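Local coordinates for protein multisubunit Na+/H+ antiporter, D subunit (Anoxybacillus flavithermus, PDB 6Z16) that probably takes part in exchanging sodium ions for protons across the cell membrane, as one membrane subunit of a multisubunit Mrp-type antiporter, at residues Ala290-Asn303 with Ser415-Met427. Residues are numbered along the deposited sequence; the frame is centred on the assembly and turned at random.
Sequences AVAYNDMRYIVIYN and SLLVLYSVMKIFM
K424 reaches from helix 405-429 into the turn that joins helices 268-292 and 296-315, and its NZ donates a hydrogen bond to Y293 O at 2.7 Å. Y293 is the first residue to leave helical geometry; the C=O...NZ angle is 146°, with the donor tilted from the carbonyl plane. K424 starts with CG anti to the backbone N and runs extended until a bend at chi3, 69°, swings CE and NZ into the turn; N294 crosses its chain at roughly a right angle, and CE lies 4.1 Å from I299 CD1. Shortened to an alanine, this position would probably leave Y293 O without its bond from helix 405-429 and open a gap beside I299 CD1.

Beside the lysine, I299 and I425 reach toward each other tip to tip, CD1 to CG1 at 3.7 Å. The small S421 makes a dip that two bumps enter: A290 CB, 3.9 Å from S421 CB, and I299 CG2, 3.8 Å from the same carbon. S421 OG donates a hydrogen bond to V418 O (2.6 Å), which V422 N also reaches from the same face. Farther along, V291 CG2 meets L417 CD2 at 4.0 Å.

The axes of 296-303 and 415-427 come within 10.2 Å, their N-to-C directions 161° apart, nearly antiparallel. In this Mrp antiporter membrane region, the lysine ties a helix-turn-helix to helix 405-429, flanked by helix 320-351, touched by M296, and helix 367-381, touched by V422 and I425.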
loop_
_atom_site.group_PDB
_atom_site.type_symbol
_atom_site.label_atom_id
_atom_site.label_comp_id
_atom_site.label_asym_id
_atom_site.label_seq_id
_atom_site.Cartn_x
_atom_site.Cartn_y
_atom_site.Cartn_z
ATOM N N ALA D 290 3.778 -62.571 -50.094
ATOM C CA ALA D 290 2.569 -63.339 -49.825
ATOM C C ALA D 290 2.746 -64.807 -50.197
ATOM O O ALA D 290 2.243 -65.690 -49.496
ATOM C CB ALA D 290 1.387 -62.732 -50.573
ATOM N N VAL D 291 3.460 -65.086 -51.292
ATOM C CA VAL D 291 3.730 -66.472 -51.675
ATOM C C VAL D 291 4.689 -67.138 -50.688
ATOM O O VAL D 291 4.530 -68.316 -50.348
ATOM C CB VAL D 291 4.252 -66.516 -53.125
ATOM C CG1 VAL D 291 4.809 -67.880 -53.494
ATOM C CG2 VAL D 291 3.132 -66.179 -54.085
ATOM N N ALA D 292 5.650 -66.377 -50.154
ATOM C CA ALA D 292 6.776 -66.982 -49.446
ATOM C C ALA D 292 6.409 -67.565 -48.085
ATOM O O ALA D 292 6.985 -68.580 -47.684
ATOM C CB ALA D 292 7.885 -65.952 -49.271
ATOM N N TYR D 293 5.484 -66.954 -47.355
ATOM C CA TYR D 293 5.300 -67.260 -45.941
ATOM C C TYR D 293 4.211 -68.292 -45.689
ATOM O O TYR D 293 3.185 -68.314 -46.371
ATOM C CB TYR D 293 4.985 -65.990 -45.151
ATOM C CG TYR D 293 6.198 -65.143 -44.882
ATOM C CD1 TYR D 293 7.056 -65.456 -43.839
ATOM C CD2 TYR D 293 6.492 -64.044 -45.670
ATOM C CE1 TYR D 293 8.167 -64.698 -43.584
ATOM C CE2 TYR D 293 7.606 -63.279 -45.426
ATOM C CZ TYR D 293 8.436 -63.610 -44.378
ATOM O OH TYR D 293 9.549 -62.851 -44.120
ATOM N N ASN D 294 4.452 -69.143 -44.694
ATOM C CA ASN D 294 3.453 -70.035 -44.118
ATOM C C ASN D 294 3.001 -69.527 -42.753
ATOM O O ASN D 294 2.818 -70.298 -41.811
ATOM C CB ASN D 294 3.985 -71.457 -44.001
ATOM C CG ASN D 294 4.299 -72.074 -45.342
ATOM O OD1 ASN D 294 5.451 -72.383 -45.638
ATOM N ND2 ASN D 294 3.277 -72.252 -46.167
ATOM N N ASP D 295 2.847 -68.212 -42.633
ATOM C CA ASP D 295 2.488 -67.552 -41.387
ATOM C C ASP D 295 1.404 -66.533 -41.705
ATOM O O ASP D 295 1.572 -65.734 -42.629
ATOM C CB ASP D 295 3.714 -66.877 -40.775
ATOM C CG ASP D 295 3.517 -66.506 -39.338
ATOM O OD1 ASP D 295 2.437 -66.793 -38.806
ATOM O OD2 ASP D 295 4.440 -65.927 -38.738
ATOM N N MET D 296 0.308 -66.552 -40.934
ATOM C CA MET D 296 -0.915 -65.841 -41.320
ATOM C C MET D 296 -0.729 -64.329 -41.309
ATOM O O MET D 296 -1.153 -63.634 -42.249
ATOM C CB MET D 296 -2.068 -66.225 -40.392
ATOM C CG MET D 296 -2.559 -67.641 -40.536
ATOM S SD MET D 296 -4.045 -67.996 -39.586
ATOM C CE MET D 296 -3.383 -68.167 -37.938
ATOM N N ARG D 297 -0.098 -63.807 -40.249
ATOM C CA ARG D 297 0.100 -62.368 -40.110
ATOM C C ARG D 297 0.974 -61.820 -41.230
ATOM O O ARG D 297 0.658 -60.774 -41.802
ATOM C CB ARG D 297 0.705 -62.049 -38.741
ATOM C CG ARG D 297 -0.229 -62.291 -37.564
ATOM C CD ARG D 297 0.500 -62.222 -36.237
ATOM N NE ARG D 297 0.877 -60.895 -35.780
ATOM C CZ ARG D 297 0.216 -60.212 -34.856
ATOM N NH1 ARG D 297 -0.851 -60.737 -34.274
ATOM N NH2 ARG D 297 0.639 -59.014 -34.492
ATOM N N TYR D 298 2.036 -62.549 -41.599
ATOM C CA TYR D 298 2.890 -62.121 -42.704
ATOM C C TYR D 298 2.159 -62.130 -44.035
ATOM O O TYR D 298 2.406 -61.255 -44.874
ATOM C CB TYR D 298 4.130 -63.001 -42.803
ATOM C CG TYR D 298 5.181 -62.691 -41.779
ATOM C CD1 TYR D 298 5.956 -61.547 -41.892
ATOM C CD2 TYR D 298 5.429 -63.551 -40.729
ATOM C CE1 TYR D 298 6.925 -61.255 -40.970
ATOM C CE2 TYR D 298 6.407 -63.268 -39.799
ATOM C CZ TYR D 298 7.150 -62.117 -39.928
ATOM O OH TYR D 298 8.128 -61.821 -39.012
ATOM N N ILE D 299 1.255 -63.090 -44.232
ATOM C CA ILE D 299 0.465 -63.142 -45.458
ATOM C C ILE D 299 -0.419 -61.909 -45.572
ATOM O O ILE D 299 -0.443 -61.244 -46.615
ATOM C CB ILE D 299 -0.348 -64.448 -45.510
ATOM C CG1 ILE D 299 0.593 -65.633 -45.691
ATOM C CG2 ILE D 299 -1.346 -64.421 -46.638
ATOM C CD1 ILE D 299 -0.021 -66.958 -45.388
ATOM N N VAL D 300 -1.084 -61.531 -44.475
ATOM C CA VAL D 300 -1.965 -60.364 -44.545
ATOM C C VAL D 300 -1.157 -59.064 -44.664
ATOM O O VAL D 300 -1.586 -58.115 -45.337
ATOM C CB VAL D 300 -2.918 -60.360 -43.333
ATOM C CG1 VAL D 300 -3.949 -59.256 -43.452
ATOM C CG2 VAL D 300 -3.606 -61.691 -43.210
ATOM N N ILE D 301 0.046 -59.030 -44.076
ATOM C CA ILE D 301 0.941 -57.872 -44.182
ATOM C C ILE D 301 1.384 -57.648 -45.628
ATOM O O ILE D 301 1.329 -56.526 -46.162
ATOM C CB ILE D 301 2.143 -58.068 -43.234
ATOM C CG1 ILE D 301 1.759 -57.787 -41.786
ATOM C CG2 ILE D 301 3.333 -57.245 -43.636
ATOM C CD1 ILE D 301 2.732 -58.363 -40.804
ATOM N N TYR D 302 1.815 -58.714 -46.296
ATOM C CA TYR D 302 2.203 -58.543 -47.687
ATOM C C TYR D 302 1.009 -58.336 -48.609
ATOM O O TYR D 302 1.170 -57.730 -49.675
ATOM C CB TYR D 302 3.073 -59.711 -48.129
ATOM C CG TYR D 302 4.475 -59.588 -47.589
ATOM C CD1 TYR D 302 5.384 -58.728 -48.184
ATOM C CD2 TYR D 302 4.891 -60.316 -46.491
ATOM C CE1 TYR D 302 6.661 -58.598 -47.697
ATOM C CE2 TYR D 302 6.160 -60.192 -45.997
ATOM C CZ TYR D 302 7.043 -59.335 -46.605
ATOM O OH TYR D 302 8.320 -59.214 -46.120
ATOM N N ASN D 303 -0.197 -58.749 -48.204
ATOM C CA ASN D 303 -1.370 -58.349 -48.977
ATOM C C ASN D 303 -1.677 -56.863 -48.826
ATOM O O ASN D 303 -2.176 -56.245 -49.780
ATOM C CB ASN D 303 -2.597 -59.178 -48.602
ATOM C CG ASN D 303 -2.484 -60.613 -49.045
ATOM O OD1 ASN D 303 -2.679 -61.540 -48.272
ATOM N ND2 ASN D 303 -2.118 -60.802 -50.289
ATOM N N SER D 415 -3.582 -60.476 -58.555
ATOM C CA SER D 415 -4.853 -60.957 -58.015
ATOM C C SER D 415 -4.845 -62.471 -57.838
ATOM O O SER D 415 -5.311 -62.994 -56.814
ATOM C CB SER D 415 -5.992 -60.534 -58.935
ATOM O OG SER D 415 -7.222 -61.063 -58.493
ATOM N N LEU D 416 -4.268 -63.178 -58.811
ATOM C CA LEU D 416 -4.114 -64.627 -58.707
ATOM C C LEU D 416 -3.248 -65.025 -57.516
ATOM O O LEU D 416 -3.587 -65.953 -56.771
ATOM C CB LEU D 416 -3.493 -65.160 -59.987
ATOM C CG LEU D 416 -3.572 -66.624 -60.395
ATOM C CD1 LEU D 416 -3.351 -66.531 -61.838
ATOM C CD2 LEU D 416 -2.533 -67.553 -59.785
ATOM N N LEU D 417 -2.119 -64.341 -57.327
ATOM C CA LEU D 417 -1.194 -64.739 -56.268
ATOM C C LEU D 417 -1.722 -64.395 -54.875
ATOM O O LEU D 417 -1.479 -65.147 -53.917
ATOM C CB LEU D 417 0.166 -64.098 -56.514
ATOM C CG LEU D 417 0.869 -64.634 -57.761
ATOM C CD1 LEU D 417 2.111 -63.832 -58.075
ATOM C CD2 LEU D 417 1.211 -66.095 -57.574
ATOM N N VAL D 418 -2.472 -63.296 -54.742
ATOM C CA VAL D 418 -3.032 -62.982 -53.432
ATOM C C VAL D 418 -4.171 -63.943 -53.101
ATOM O O VAL D 418 -4.326 -64.351 -51.932
ATOM C CB VAL D 418 -3.450 -61.494 -53.338
ATOM C CG1 VAL D 418 -2.252 -60.594 -53.598
ATOM C CG2 VAL D 418 -4.579 -61.122 -54.267
ATOM N N LEU D 419 -4.929 -64.379 -54.123
ATOM C CA LEU D 419 -5.895 -65.456 -53.938
ATOM C C LEU D 419 -5.221 -66.747 -53.501
ATOM O O LEU D 419 -5.734 -67.447 -52.622
ATOM C CB LEU D 419 -6.678 -65.683 -55.225
ATOM C CG LEU D 419 -7.664 -66.851 -55.231
ATOM C CD1 LEU D 419 -8.739 -66.701 -54.181
ATOM C CD2 LEU D 419 -8.276 -66.988 -56.592
ATOM N N TYR D 420 -4.062 -67.064 -54.086
ATOM C CA TYR D 420 -3.351 -68.277 -53.700
ATOM C C TYR D 420 -2.873 -68.223 -52.255
ATOM O O TYR D 420 -2.932 -69.231 -51.548
ATOM C CB TYR D 420 -2.172 -68.545 -54.632
ATOM C CG TYR D 420 -1.314 -69.676 -54.122
ATOM C CD1 TYR D 420 -1.796 -70.972 -54.089
ATOM C CD2 TYR D 420 -0.031 -69.442 -53.652
ATOM C CE1 TYR D 420 -1.027 -72.001 -53.602
ATOM C CE2 TYR D 420 0.744 -70.466 -53.164
ATOM C CZ TYR D 420 0.243 -71.744 -53.146
ATOM O OH TYR D 420 1.016 -72.770 -52.664
ATOM N N SER D 421 -2.437 -67.050 -51.789
ATOM C CA SER D 421 -1.971 -66.930 -50.404
ATOM C C SER D 421 -3.110 -67.130 -49.397
ATOM O O SER D 421 -3.003 -67.954 -48.463
ATOM C CB SER D 421 -1.308 -65.573 -50.211
ATOM O OG SER D 421 -2.236 -64.529 -50.424
ATOM N N VAL D 422 -4.225 -66.416 -49.586
ATOM C CA VAL D 422 -5.310 -66.561 -48.613
ATOM C C VAL D 422 -5.997 -67.925 -48.730
ATOM O O VAL D 422 -6.429 -68.504 -47.720
ATOM C CB VAL D 422 -6.305 -65.395 -48.733
ATOM C CG1 VAL D 422 -5.617 -64.114 -48.353
ATOM C CG2 VAL D 422 -6.842 -65.285 -50.132
ATOM N N MET D 423 -6.047 -68.505 -49.926
ATOM C CA MET D 423 -6.636 -69.823 -50.045
ATOM C C MET D 423 -5.685 -70.905 -49.565
ATOM O O MET D 423 -6.139 -71.987 -49.204
ATOM C CB MET D 423 -7.057 -70.072 -51.490
ATOM C CG MET D 423 -8.082 -71.168 -51.654
ATOM S SD MET D 423 -9.578 -70.725 -50.764
ATOM C CE MET D 423 -10.102 -69.314 -51.726
ATOM N N LYS D 424 -4.382 -70.628 -49.534
ATOM C CA LYS D 424 -3.447 -71.505 -48.845
ATOM C C LYS D 424 -3.761 -71.567 -47.363
ATOM O O LYS D 424 -3.752 -72.658 -46.769
ATOM C CB LYS D 424 -2.021 -71.015 -49.075
ATOM C CG LYS D 424 -0.952 -71.757 -48.310
ATOM C CD LYS D 424 0.414 -71.238 -48.704
ATOM C CE LYS D 424 0.617 -69.827 -48.203
ATOM N NZ LYS D 424 1.980 -69.338 -48.507
ATOM N N ILE D 425 -4.083 -70.407 -46.765
ATOM C CA ILE D 425 -4.544 -70.389 -45.368
ATOM C C ILE D 425 -5.806 -71.231 -45.202
ATOM O O ILE D 425 -5.893 -72.076 -44.301
ATOM C CB ILE D 425 -4.790 -68.952 -44.873
ATOM C CG1 ILE D 425 -3.515 -68.128 -44.876
ATOM C CG2 ILE D 425 -5.342 -68.972 -43.461
ATOM C CD1 ILE D 425 -3.769 -66.669 -44.604
ATOM N N PHE D 426 -6.784 -71.037 -46.097
ATOM C CA PHE D 426 -8.064 -71.742 -45.979
ATOM C C PHE D 426 -7.923 -73.248 -46.184
ATOM O O PHE D 426 -8.496 -74.036 -45.428
ATOM C CB PHE D 426 -9.079 -71.177 -46.971
ATOM C CG PHE D 426 -10.389 -71.912 -46.974
ATOM C CD1 PHE D 426 -11.279 -71.768 -45.929
ATOM C CD2 PHE D 426 -10.733 -72.748 -48.025
ATOM C CE1 PHE D 426 -12.478 -72.448 -45.921
ATOM C CE2 PHE D 426 -11.932 -73.429 -48.023
ATOM C CZ PHE D 426 -12.805 -73.275 -46.971
ATOM N N MET D 427 -7.172 -73.668 -47.196
ATOM C CA MET D 427 -7.094 -75.081 -47.524
ATOM C C MET D 427 -6.198 -75.854 -46.578
ATOM O O MET D 427 -6.464 -77.030 -46.319
ATOM C CB MET D 427 -6.605 -75.271 -48.953
ATOM C CG MET D 427 -7.589 -74.823 -49.993
ATOM S SD MET D 427 -6.943 -75.095 -51.637
ATOM C CE MET D 427 -7.028 -76.877 -51.685
#